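Local coordinates for protein putative glycoside hydrolase (Bacteroides ovatus, PDB 4ONZ) that is a putative glycoside hydrolase that probably adopts a five-bladed beta-propeller fold, at residues Met231-Asp242 with Pro293-Pro303. Numbering follows the deposited sequence. Where two conformers were deposited one is given.
Sequences MKIIQPRKGHFD and PYKVLDRLDKP
A stacked pair of arginines, R237 and R299, pins the loop 231-242 against the edge strand 296-299 and its flanking turns. The two guanidinium groups lie flat on each other, centres 3.8 Å apart and planes 13° apart, their chains sliding past in opposite directions. D242 probably offsets the like charges by binding both: its OD1 takes R237 NE (3.0 Å, through the syn lone pair) and R237 NH2, while OD2 is met from above the carboxylate plane by R299 NH2 at 2.8 Å. Y263 OH also bonds to OD2 and to R299 NE, tying the network to strand 258-266. R299 runs fully extended, CG anti to its backbone N (chi1 -174°), long enough for NH2 to reach Q235 O as well, at 2.8 Å and close to the guanidinium plane. I234 covers the far face of R299 with CB and CG2.

Strand 296-299 closes the antiparallel run 245-255, 258-266, 281-288, 296-299, consistent with the outermost strand of a propeller blade, and the loop is joined to it by side chains and arginine-to-carbonyl bonds rather than by backbone pairing. R237, bent at chi3 (-71°), sends NH2 to L300 O (3.0 Å); H240, at the other end of the type II turn that R237 begins, sets CD2 over the opposite face of the R237 guanidinium. Next along, P303 CB sits over the F241 ring in a CH-pi contact, 4.1 Å from the centroid, and one water links F241 N to D301 O. Toward the opposite end, I233 CG2 meets V296 CG2 at 3.7 Å.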
loop_
_atom_site.group_PDB
_atom_site.type_symbol
_atom_site.label_atom_id
_atom_site.label_comp_id
_atom_site.label_asym_id
_atom_site.label_seq_id
_atom_site.Cartn_x
_atom_site.Cartn_y
_atom_site.Cartn_z
HETATM N N MSE A 231 -12.520 3.941 15.746
HETATM C CA MSE A 231 -12.880 2.550 15.959
HETATM C C MSE A 231 -11.846 1.611 15.394
HETATM O O MSE A 231 -11.617 1.588 14.182
HETATM C CB MSE A 231 -14.207 2.261 15.267
HETATM C CG MSE A 231 -14.599 0.812 15.528
HETATM SE SE MSE A 231 -16.360 0.440 14.753
HETATM C CE MSE A 231 -15.776 0.367 12.886
ATOM N N LYS A 232 -11.234 0.805 16.262
ATOM C CA LYS A 232 -10.229 -0.167 15.828
ATOM C C LYS A 232 -10.908 -1.477 15.473
ATOM O O LYS A 232 -11.700 -2.007 16.257
ATOM C CB LYS A 232 -9.198 -0.427 16.924
ATOM C CG LYS A 232 -8.388 0.786 17.312
ATOM C CD LYS A 232 -7.458 0.481 18.468
ATOM C CE LYS A 232 -6.663 1.721 18.824
ATOM N NZ LYS A 232 -5.677 1.468 19.903
ATOM N N ILE A 233 -10.589 -1.993 14.292
ATOM C CA ILE A 233 -11.116 -3.262 13.821
ATOM C C ILE A 233 -10.245 -4.403 14.342
ATOM O O ILE A 233 -10.766 -5.404 14.818
ATOM C CB ILE A 233 -11.213 -3.272 12.293
ATOM C CG1 ILE A 233 -12.175 -2.152 11.868
ATOM C CG2 ILE A 233 -11.695 -4.631 11.812
ATOM C CD1 ILE A 233 -12.354 -2.012 10.375
ATOM N N ILE A 234 -8.929 -4.266 14.181
ATOM C CA ILE A 234 -7.958 -5.167 14.802
ATOM C C ILE A 234 -6.779 -4.339 15.284
ATOM O O ILE A 234 -6.619 -3.170 14.903
ATOM C CB ILE A 234 -7.441 -6.303 13.898
ATOM C CG1 ILE A 234 -6.765 -5.759 12.632
ATOM C CG2 ILE A 234 -8.580 -7.260 13.572
ATOM C CD1 ILE A 234 -5.895 -6.792 11.956
ATOM N N GLN A 235 -5.982 -4.949 16.150
ATOM C CA GLN A 235 -4.792 -4.322 16.686
ATOM C C GLN A 235 -3.746 -5.401 16.941
ATOM O O GLN A 235 -4.017 -6.591 16.748
ATOM C CB GLN A 235 -5.122 -3.485 17.928
ATOM C CG GLN A 235 -5.882 -4.214 19.012
ATOM C CD GLN A 235 -6.539 -3.240 19.969
ATOM O OE1 GLN A 235 -7.751 -3.067 19.942
ATOM N NE2 GLN A 235 -5.735 -2.553 20.772
ATOM N N PRO A 236 -2.534 -4.996 17.326
ATOM C CA PRO A 236 -1.461 -5.967 17.530
ATOM C C PRO A 236 -1.705 -6.985 18.633
ATOM O O PRO A 236 -2.417 -6.704 19.601
ATOM C CB PRO A 236 -0.256 -5.084 17.845
ATOM C CG PRO A 236 -0.550 -3.816 17.126
ATOM C CD PRO A 236 -2.015 -3.617 17.291
ATOM N N ARG A 237 -1.086 -8.153 18.466
ATOM C CA ARG A 237 -1.244 -9.284 19.353
ATOM C C ARG A 237 0.091 -9.827 19.818
ATOM O O ARG A 237 0.930 -10.198 18.993
ATOM C CB ARG A 237 -1.908 -10.430 18.596
ATOM C CG ARG A 237 -3.250 -10.131 17.985
ATOM C CD ARG A 237 -3.770 -11.341 17.218
ATOM N NE ARG A 237 -3.038 -11.609 15.978
ATOM C CZ ARG A 237 -3.340 -12.589 15.125
ATOM N NH1 ARG A 237 -4.347 -13.414 15.381
ATOM N NH2 ARG A 237 -2.633 -12.759 14.015
ATOM N N LYS A 238 0.276 -9.931 21.131
ATOM C CA LYS A 238 1.494 -10.528 21.654
ATOM C C LYS A 238 1.548 -11.996 21.201
ATOM O O LYS A 238 0.513 -12.631 20.993
ATOM C CB LYS A 238 1.561 -10.401 23.186
ATOM C CG LYS A 238 0.428 -11.089 23.938
ATOM C CD LYS A 238 0.504 -10.824 25.436
ATOM C CE LYS A 238 -0.667 -11.483 26.162
ATOM N NZ LYS A 238 -0.666 -11.198 27.623
ATOM N N GLY A 239 2.756 -12.514 21.007
ATOM C CA GLY A 239 2.939 -13.903 20.605
ATOM C C GLY A 239 2.743 -14.191 19.121
ATOM O O GLY A 239 2.994 -15.316 18.676
ATOM N N HIS A 240 2.302 -13.195 18.349
ATOM C CA HIS A 240 2.074 -13.365 16.906
ATOM C C HIS A 240 2.980 -12.448 16.095
ATOM O O HIS A 240 3.578 -11.515 16.631
ATOM C CB HIS A 240 0.614 -13.074 16.537
ATOM C CG HIS A 240 -0.355 -14.090 17.048
ATOM N ND1 HIS A 240 -0.845 -14.069 18.336
ATOM C CD2 HIS A 240 -0.931 -15.153 16.442
ATOM C CE1 HIS A 240 -1.673 -15.086 18.504
ATOM N NE2 HIS A 240 -1.744 -15.756 17.368
ATOM N N PHE A 241 3.050 -12.715 14.795
ATOM C CA PHE A 241 3.871 -11.929 13.865
ATOM C C PHE A 241 3.449 -10.456 13.834
ATOM O O PHE A 241 4.270 -9.589 13.534
ATOM C CB PHE A 241 3.793 -12.504 12.431
ATOM C CG PHE A 241 2.501 -12.198 11.725
ATOM C CD1 PHE A 241 1.370 -12.960 11.956
ATOM C CD2 PHE A 241 2.415 -11.132 10.837
ATOM C CE1 PHE A 241 0.178 -12.679 11.314
ATOM C CE2 PHE A 241 1.226 -10.826 10.208
ATOM C CZ PHE A 241 0.101 -11.608 10.441
ATOM N N ASP A 242 2.166 -10.189 14.100
ATOM C CA ASP A 242 1.630 -8.833 14.101
ATOM C C ASP A 242 1.537 -8.337 15.537
ATOM O O ASP A 242 0.475 -7.930 16.022
ATOM C CB ASP A 242 0.289 -8.742 13.333
ATOM C CG ASP A 242 -0.807 -9.635 13.892
ATOM O OD1 ASP A 242 -0.532 -10.580 14.662
ATOM O OD2 ASP A 242 -1.978 -9.391 13.533
ATOM N N PRO A 293 -18.532 -4.521 6.871
ATOM C CA PRO A 293 -17.076 -4.498 6.726
ATOM C C PRO A 293 -16.267 -4.219 7.995
ATOM O O PRO A 293 -15.044 -4.259 7.940
ATOM C CB PRO A 293 -16.842 -3.406 5.673
ATOM C CG PRO A 293 -18.002 -2.493 5.817
ATOM C CD PRO A 293 -19.161 -3.303 6.328
ATOM N N TYR A 294 -16.937 -3.956 9.116
ATOM C CA TYR A 294 -16.265 -3.735 10.393
ATOM C C TYR A 294 -16.198 -5.039 11.186
ATOM O O TYR A 294 -15.493 -5.131 12.198
ATOM C CB TYR A 294 -17.021 -2.689 11.217
ATOM C CG TYR A 294 -17.376 -1.453 10.437
ATOM C CD1 TYR A 294 -16.386 -0.656 9.887
ATOM C CD2 TYR A 294 -18.707 -1.077 10.243
ATOM C CE1 TYR A 294 -16.700 0.483 9.170
ATOM C CE2 TYR A 294 -19.030 0.057 9.512
ATOM C CZ TYR A 294 -18.019 0.838 8.983
ATOM O OH TYR A 294 -18.313 1.971 8.260
ATOM N N LYS A 295 -16.928 -6.049 10.719
ATOM C CA LYS A 295 -17.040 -7.327 11.420
ATOM C C LYS A 295 -16.031 -8.345 10.903
ATOM O O LYS A 295 -16.084 -8.765 9.743
ATOM C CB LYS A 295 -18.471 -7.857 11.279
ATOM C CG LYS A 295 -18.769 -9.192 11.941
ATOM C CD LYS A 295 -20.170 -9.644 11.548
ATOM C CE LYS A 295 -20.505 -11.030 12.071
ATOM N NZ LYS A 295 -20.684 -11.051 13.546
ATOM N N VAL A 296 -15.116 -8.739 11.787
ATOM C CA VAL A 296 -14.077 -9.710 11.468
ATOM C C VAL A 296 -14.658 -11.120 11.523
ATOM O O VAL A 296 -15.329 -11.474 12.491
ATOM C CB VAL A 296 -12.903 -9.608 12.470
ATOM C CG1 VAL A 296 -11.881 -10.722 12.248
ATOM C CG2 VAL A 296 -12.250 -8.237 12.369
ATOM N N LEU A 297 -14.424 -11.901 10.472
ATOM C CA LEU A 297 -14.876 -13.291 10.414
ATOM C C LEU A 297 -13.725 -14.223 10.725
ATOM O O LEU A 297 -13.922 -15.241 11.375
ATOM C CB LEU A 297 -15.435 -13.648 9.032
ATOM C CG LEU A 297 -16.677 -12.898 8.564
ATOM C CD1 LEU A 297 -17.135 -13.453 7.224
ATOM C CD2 LEU A 297 -17.790 -12.974 9.595
ATOM N N ASP A 298 -12.525 -13.887 10.252
ATOM C CA ASP A 298 -11.363 -14.736 10.481
ATOM C C ASP A 298 -10.081 -13.929 10.298
ATOM O O ASP A 298 -10.091 -12.875 9.665
ATOM C CB ASP A 298 -11.393 -15.938 9.527
ATOM C CG ASP A 298 -10.621 -17.151 10.059
ATOM O OD1 ASP A 298 -9.900 -17.050 11.085
ATOM O OD2 ASP A 298 -10.750 -18.229 9.444
ATOM N N ARG A 299 -8.983 -14.456 10.837
ATOM C CA ARG A 299 -7.684 -13.788 10.809
ATOM C C ARG A 299 -6.599 -14.861 10.880
ATOM O O ARG A 299 -6.710 -15.812 11.670
ATOM C CB ARG A 299 -7.606 -12.848 12.019
ATOM C CG ARG A 299 -6.391 -11.943 12.125
ATOM C CD ARG A 299 -6.551 -11.102 13.373
ATOM N NE ARG A 299 -5.417 -10.242 13.677
ATOM C CZ ARG A 299 -5.364 -9.440 14.739
ATOM N NH1 ARG A 299 -6.370 -9.408 15.606
ATOM N NH2 ARG A 299 -4.304 -8.679 14.952
ATOM N N LEU A 300 -5.580 -14.758 10.030
ATOM C CA LEU A 300 -4.489 -15.734 10.052
ATOM C C LEU A 300 -3.645 -15.601 11.313
ATOM O O LEU A 300 -3.282 -14.493 11.709
ATOM C CB LEU A 300 -3.584 -15.582 8.831
ATOM C CG LEU A 300 -4.265 -15.887 7.498
ATOM C CD1 LEU A 300 -3.305 -15.675 6.350
ATOM C CD2 LEU A 300 -4.782 -17.308 7.500
ATOM N N ASP A 301 -3.365 -16.736 11.946
ATOM C CA ASP A 301 -2.509 -16.780 13.123
ATOM C C ASP A 301 -1.051 -16.620 12.733
ATOM O O ASP A 301 -0.277 -16.031 13.475
ATOM C CB ASP A 301 -2.657 -18.113 13.863
ATOM C CG ASP A 301 -3.933 -18.200 14.655
ATOM O OD1 ASP A 301 -4.485 -17.146 15.015
ATOM O OD2 ASP A 301 -4.368 -19.329 14.946
ATOM N N LYS A 302 -0.695 -17.196 11.590
ATOM C CA LYS A 302 0.656 -17.171 11.055
ATOM C C LYS A 302 0.640 -16.407 9.748
ATOM O O LYS A 302 -0.365 -16.437 9.025
ATOM C CB LYS A 302 1.137 -18.603 10.784
ATOM C CG LYS A 302 1.245 -19.492 12.016
ATOM C CD LYS A 302 2.358 -19.039 12.938
ATOM C CE LYS A 302 2.556 -20.000 14.104
ATOM N NZ LYS A 302 3.777 -19.643 14.886
ATOM N N PRO A 303 1.753 -15.738 9.415
ATOM C CA PRO A 303 1.754 -14.991 8.167
ATOM C C PRO A 303 1.694 -15.917 6.950
ATOM O O PRO A 303 2.142 -17.061 7.019
ATOM C CB PRO A 303 3.074 -14.202 8.225
ATOM C CG PRO A 303 3.957 -14.952 9.155
ATOM C CD PRO A 303 3.070 -15.738 10.081
HETATM O O HOH W 1 2.369 -15.371 14.166
#